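Long-range contacts in Esterase/lipase (Uncultured bacterium, PDB 3K6K), which probably hydrolyses carboxylic ester bonds, as an alpha/beta-hydrolase esterase/lipase homologous to hormone-sensitive lipase: residues Y85-G90 with L117-A122; A137-L142 with D173-P178. All coordinates share one frame; numbering follows the deposited sequence.

Interaction 1: Y85-G90 with L117-A122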
loop_
_atom_site.group_PDB
_atom_site.type_symbol
_atom_site.label_atom_id
_atom_site.label_comp_id
_atom_site.label_asym_id
_atom_site.label_seq_id
_atom_site.Cartn_x
_atom_site.Cartn_y
_atom_site.Cartn_z
ATOM N N TYR A 85 -4.547 -8.270 20.275
ATOM C CA TYR A 85 -4.564 -6.819 20.016
ATOM C C TYR A 85 -3.675 -5.959 20.965
ATOM O O TYR A 85 -3.764 -6.086 22.188
ATOM C CB TYR A 85 -6.010 -6.260 19.977
ATOM C CG TYR A 85 -6.063 -4.878 19.356
ATOM C CD1 TYR A 85 -5.801 -3.737 20.120
ATOM C CD2 TYR A 85 -6.350 -4.716 17.979
ATOM C CE1 TYR A 85 -5.793 -2.464 19.513
ATOM C CE2 TYR A 85 -6.355 -3.479 17.375
ATOM C CZ TYR A 85 -6.075 -2.344 18.143
ATOM O OH TYR A 85 -6.060 -1.099 17.545
ATOM N N PHE A 86 -2.892 -5.042 20.402
ATOM C CA PHE A 86 -2.164 -4.096 21.223
ATOM C C PHE A 86 -2.645 -2.649 20.980
ATOM O O PHE A 86 -2.607 -2.177 19.869
ATOM C CB PHE A 86 -0.640 -4.186 20.986
ATOM C CG PHE A 86 -0.107 -5.568 20.922
ATOM C CD1 PHE A 86 -0.291 -6.457 21.978
ATOM C CD2 PHE A 86 0.610 -5.999 19.806
ATOM C CE1 PHE A 86 0.224 -7.745 21.917
ATOM C CE2 PHE A 86 1.137 -7.306 19.727
ATOM C CZ PHE A 86 0.944 -8.176 20.775
ATOM N N HIS A 87 -3.070 -1.941 22.022
ATOM C CA HIS A 87 -3.645 -0.607 21.881
ATOM C C HIS A 87 -2.547 0.442 21.668
ATOM O O HIS A 87 -1.397 0.194 21.913
ATOM C CB HIS A 87 -4.474 -0.261 23.144
ATOM C CG HIS A 87 -3.629 -0.023 24.350
ATOM N ND1 HIS A 87 -3.354 -1.004 25.282
ATOM C CD2 HIS A 87 -2.907 1.057 24.718
ATOM C CE1 HIS A 87 -2.569 -0.499 26.221
ATOM N NE2 HIS A 87 -2.276 0.742 25.890
ATOM N N GLY A 88 -2.916 1.608 21.182
ATOM C CA GLY A 88 -1.960 2.658 20.994
ATOM C C GLY A 88 -2.090 3.650 22.114
ATOM O O GLY A 88 -2.877 3.420 23.089
ATOM N N GLY A 89 -1.296 4.727 21.979
ATOM C CA GLY A 89 -1.196 5.780 22.982
ATOM C C GLY A 89 0.254 6.156 23.288
ATOM O O GLY A 89 0.602 6.541 24.419
ATOM N N GLY A 90 1.119 6.062 22.284
ATOM C CA GLY A 90 2.461 6.595 22.435
ATOM C C GLY A 90 3.372 5.833 23.377
ATOM O O GLY A 90 4.382 6.376 23.809
ATOM N N LEU A 117 -4.605 -6.692 24.910
ATOM C CA LEU A 117 -3.615 -6.837 25.945
ATOM C C LEU A 117 -3.461 -5.579 26.739
ATOM O O LEU A 117 -3.394 -4.539 26.152
ATOM C CB LEU A 117 -2.279 -7.209 25.335
ATOM C CG LEU A 117 -1.269 -7.634 26.373
ATOM C CD1 LEU A 117 -1.551 -9.114 26.694
ATOM C CD2 LEU A 117 0.177 -7.400 25.907
ATOM N N ASP A 118 -3.404 -5.671 28.077
ATOM C CA ASP A 118 -2.958 -4.530 28.921
ATOM C C ASP A 118 -1.444 -4.566 29.135
ATOM O O ASP A 118 -0.962 -4.648 30.273
ATOM C CB ASP A 118 -3.711 -4.492 30.282
ATOM C CG ASP A 118 -3.882 -3.075 30.861
ATOM O OD1 ASP A 118 -3.049 -2.156 30.685
ATOM O OD2 ASP A 118 -4.907 -2.878 31.509
ATOM N N TYR A 119 -0.674 -4.537 28.046
ATOM C CA TYR A 119 0.792 -4.493 28.172
ATOM C C TYR A 119 1.185 -3.320 29.026
ATOM O O TYR A 119 0.432 -2.400 29.159
ATOM C CB TYR A 119 1.501 -4.405 26.805
ATOM C CG TYR A 119 1.233 -3.143 26.045
ATOM C CD1 TYR A 119 2.018 -2.010 26.252
ATOM C CD2 TYR A 119 0.225 -3.081 25.098
ATOM C CE1 TYR A 119 1.757 -0.843 25.551
ATOM C CE2 TYR A 119 -0.055 -1.890 24.374
ATOM C CZ TYR A 119 0.704 -0.801 24.630
ATOM O OH TYR A 119 0.466 0.339 23.930
ATOM N N ARG A 120 2.388 -3.374 29.588
ATOM C CA ARG A 120 2.908 -2.361 30.486
ATOM C C ARG A 120 3.298 -1.102 29.781
ATOM O O ARG A 120 4.005 -1.128 28.759
ATOM C CB ARG A 120 4.134 -2.889 31.267
ATOM C CG ARG A 120 3.805 -3.388 32.669
ATOM C CD ARG A 120 4.696 -4.485 33.209
ATOM N NE ARG A 120 5.970 -4.633 32.514
ATOM C CZ ARG A 120 6.487 -5.825 32.226
ATOM N NH1 ARG A 120 5.789 -6.901 32.544
ATOM N NH2 ARG A 120 7.651 -5.956 31.603
ATOM N N LEU A 121 2.918 0.008 30.406
ATOM C CA LEU A 121 3.224 1.360 29.920
ATOM C C LEU A 121 4.451 2.013 30.495
ATOM O O LEU A 121 4.912 1.622 31.535
ATOM C CB LEU A 121 2.054 2.278 30.250
ATOM C CG LEU A 121 0.863 2.090 29.340
ATOM C CD1 LEU A 121 -0.142 3.154 29.752
ATOM C CD2 LEU A 121 1.327 2.227 27.826
ATOM N N ALA A 122 4.927 3.064 29.836
ATOM C CA ALA A 122 6.011 3.890 30.312
ATOM C C ALA A 122 5.426 5.251 30.739
ATOM O O ALA A 122 4.320 5.586 30.322
ATOM C CB ALA A 122 7.016 4.069 29.213
HETATM O O HOH W 1 -4.501 -3.487 24.056
#
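Tyr85 and Leu117 join the ends of two neighbouring parallel strands, 82-86 and 113-117: Leu117 N donates to Tyr85 O over 2.9 Å in a nearly straight bond (174° at the hydrogen). The two segments run in a similar direction, 28° apart, and a water bridges them beside this bond. It donates to Leu117 O at 2.6 Å and more loosely to Tyr85 O, and lies 3.0 Å from His87 ND1, in the plane of the imidazole. Leu117 and Phe86 point the same way, Leu117 CB meeting the edge of the phenyl ring at CD1. The main side-chain contact is an offset stack of His87 on Tyr119, planes 14° apart and centroids separated by 4.4 Å. With both CG atoms between the backbone N and the carbonyl carbon, the rings lie displaced, Tyr119 CE2 over the rim of the histidine face. Tyr119 OH also donates to His87 O at 2.7 Å, from above the carbonyl plane, so one tyrosine grips both ring and backbone of the histidine. Tyr85 OH is hydrogen-bonded to Asp156 OD1, next to the probable nucleophile Ser157. The run His87-Gly88-Gly89-Gly90 is the HGGG motif of the hormone-sensitive lipase family, whose glycines typically form the oxyanion hole.

Interaction 2: A137-L142 with D173-P178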
loop_
_atom_site.group_PDB
_atom_site.type_symbol
_atom_site.label_atom_id
_atom_site.label_comp_id
_atom_site.label_asym_id
_atom_site.label_seq_id
_atom_site.Cartn_x
_atom_site.Cartn_y
_atom_site.Cartn_z
ATOM N N ALA A 137 2.531 -12.818 25.966
ATOM C CA ALA A 137 1.106 -13.065 25.689
ATOM C C ALA A 137 0.922 -13.996 24.477
ATOM O O ALA A 137 0.133 -14.950 24.501
ATOM C CB ALA A 137 0.393 -11.740 25.475
ATOM N N TYR A 138 1.685 -13.725 23.431
ATOM C CA TYR A 138 1.667 -14.527 22.219
ATOM C C TYR A 138 2.008 -15.983 22.524
ATOM O O TYR A 138 1.265 -16.892 22.162
ATOM C CB TYR A 138 2.649 -13.944 21.196
ATOM C CG TYR A 138 2.681 -14.722 19.915
ATOM C CD1 TYR A 138 3.887 -15.183 19.395
ATOM C CD2 TYR A 138 1.506 -15.010 19.226
ATOM C CE1 TYR A 138 3.929 -15.850 18.206
ATOM C CE2 TYR A 138 1.521 -15.731 18.051
ATOM C CZ TYR A 138 2.735 -16.154 17.545
ATOM O OH TYR A 138 2.767 -16.834 16.366
ATOM N N ARG A 139 3.120 -16.189 23.210
ATOM C CA ARG A 139 3.549 -17.534 23.632
ATOM C C ARG A 139 2.363 -18.236 24.310
ATOM O O ARG A 139 1.944 -19.352 23.917
ATOM C CB ARG A 139 4.749 -17.414 24.570
ATOM C CG ARG A 139 5.543 -18.693 24.858
ATOM C CD ARG A 139 6.841 -18.311 25.653
ATOM N NE ARG A 139 8.036 -19.033 25.179
ATOM C CZ ARG A 139 9.174 -18.479 24.706
ATOM N NH1 ARG A 139 9.356 -17.149 24.604
ATOM N NH2 ARG A 139 10.162 -19.288 24.332
ATOM N N ALA A 140 1.751 -17.532 25.254
ATOM C CA ALA A 140 0.620 -18.088 25.962
ATOM C C ALA A 140 -0.551 -18.310 25.060
ATOM O O ALA A 140 -1.319 -19.255 25.245
ATOM C CB ALA A 140 0.242 -17.193 27.125
ATOM N N LEU A 141 -0.716 -17.442 24.074
ATOM C CA LEU A 141 -1.849 -17.584 23.169
ATOM C C LEU A 141 -1.658 -18.772 22.168
ATOM O O LEU A 141 -2.625 -19.418 21.733
ATOM C CB LEU A 141 -2.111 -16.198 22.499
ATOM C CG LEU A 141 -3.106 -15.929 21.372
ATOM C CD1 LEU A 141 -4.577 -16.245 21.721
ATOM C CD2 LEU A 141 -2.921 -14.452 20.966
ATOM N N LEU A 142 -0.407 -19.045 21.807
ATOM C CA LEU A 142 -0.087 -20.217 20.967
ATOM C C LEU A 142 -0.673 -21.519 21.543
ATOM O O LEU A 142 -1.343 -22.271 20.817
ATOM C CB LEU A 142 1.419 -20.333 20.742
ATOM C CG LEU A 142 1.997 -19.346 19.723
ATOM C CD1 LEU A 142 3.496 -19.245 19.814
ATOM C CD2 LEU A 142 1.612 -19.766 18.343
ATOM N N ASP A 173 13.305 -15.616 19.259
ATOM C CA ASP A 173 13.107 -16.651 20.263
ATOM C C ASP A 173 12.658 -17.992 19.732
ATOM O O ASP A 173 12.520 -18.911 20.502
ATOM C CB ASP A 173 12.125 -16.165 21.338
ATOM C CG ASP A 173 12.691 -15.005 22.149
ATOM O OD1 ASP A 173 13.834 -14.617 21.847
ATOM O OD2 ASP A 173 12.030 -14.500 23.081
ATOM N N GLY A 174 12.384 -18.130 18.447
ATOM C CA GLY A 174 12.057 -19.449 17.942
ATOM C C GLY A 174 10.589 -19.818 18.012
ATOM O O GLY A 174 10.232 -21.004 17.936
ATOM N N LEU A 175 9.719 -18.814 18.125
ATOM C CA LEU A 175 8.276 -19.049 18.143
ATOM C C LEU A 175 7.745 -19.046 16.708
ATOM O O LEU A 175 8.224 -18.276 15.883
ATOM C CB LEU A 175 7.601 -17.966 18.997
ATOM C CG LEU A 175 7.577 -18.251 20.496
ATOM C CD1 LEU A 175 6.967 -17.080 21.284
ATOM C CD2 LEU A 175 6.816 -19.596 20.723
ATOM N N PRO A 176 6.753 -19.886 16.403
ATOM C CA PRO A 176 6.258 -19.811 15.023
ATOM C C PRO A 176 5.660 -18.423 14.743
ATOM O O PRO A 176 5.530 -17.626 15.680
ATOM C CB PRO A 176 5.176 -20.895 14.946
ATOM C CG PRO A 176 4.838 -21.242 16.363
ATOM C CD PRO A 176 5.996 -20.827 17.242
ATOM N N MET A 177 5.343 -18.139 13.472
ATOM C CA MET A 177 4.747 -16.868 13.068
ATOM C C MET A 177 3.252 -17.055 12.856
ATOM O O MET A 177 2.827 -18.103 12.409
ATOM C CB MET A 177 5.403 -16.301 11.811
ATOM C CG MET A 177 6.828 -15.750 11.990
ATOM S SD MET A 177 6.984 -14.414 13.201
ATOM C CE MET A 177 8.462 -13.642 12.693
ATOM N N PRO A 178 2.462 -16.005 13.156
ATOM C CA PRO A 178 1.032 -15.992 13.080
ATOM C C PRO A 178 0.541 -15.941 11.652
ATOM O O PRO A 178 1.323 -15.789 10.748
ATOM C CB PRO A 178 0.643 -14.704 13.788
ATOM C CG PRO A 178 1.837 -14.225 14.496
ATOM C CD PRO A 178 3.000 -14.745 13.720
#
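Tyr138 OH donates to Pro176 O over 3.0 Å, tying helix 129-145 to the loop that leads from helix 158-172 into strand 180-184. In this alpha/beta-hydrolase fold the two helices lie against the central sheet, and the contact is packing between one helix and the connection that follows the other. The donor stands well above the carbonyl plane, with a C=O...O angle of 117°, so the tyrosine approaches from over the face of the carbonyl group. Its chi1 of -180°, with CG anti to the backbone N, sends the ring out from the helix to the loop. Tyr138 OH also lies 3.3 Å from Pro178 CG, ring and pyrrolidine crossing obliquely. Met167 and Ala170 of helix 158-172 also touch the tyrosine, whereas Ile151 and Ile153 approach it from the sheet.

Gly174, with positive phi, ends helix 158-172 in a Schellman motif and turns the chain so that Leu175 points at helix 129-145. Its CD1 methyl packs against Tyr138 CD1 and Arg139 CB, and also sits over one face of the Arg139 guanidinium, near its rim. The arginine chain bends at chi3 (-137°), and NH1 stops 4.1 Å from Asp173 OD2, too far for a salt bridge, although the opposite charges may still attract. Leu142 meets the other methyl of Leu175: its CD1 reaches Pro176 CD at 3.9 Å, tip to tip, and presses on Leu175 CD2 at 3.5 Å, a close approach for two methyl carbons.

Interactions 1 and 2 lie in series along the chain, their centres about 18 Å apart, and meet where Leu117 CD1 packs on Ala137 CB at 3.5 Å. Helix 129-145 thus relates them: Tyr119 and Phe86 touch its earlier turns at Ala130 and Cys134, and Leu117 reaches its middle, next to Tyr138, which with Arg139 and Leu142 faces the loop 173-178. Helix 158-172 is a second shared neighbour, reached by Phe86 near its start and middle and by Tyr138 further on. Their settings differ. Interaction 1 is buried, about 8 Å from the chain centre, with Gly88 touching the probable Ser157-His281-Glu251 triad; interaction 2 is partly buried, about 19 Å from that centre, and joins outer parts of the fold.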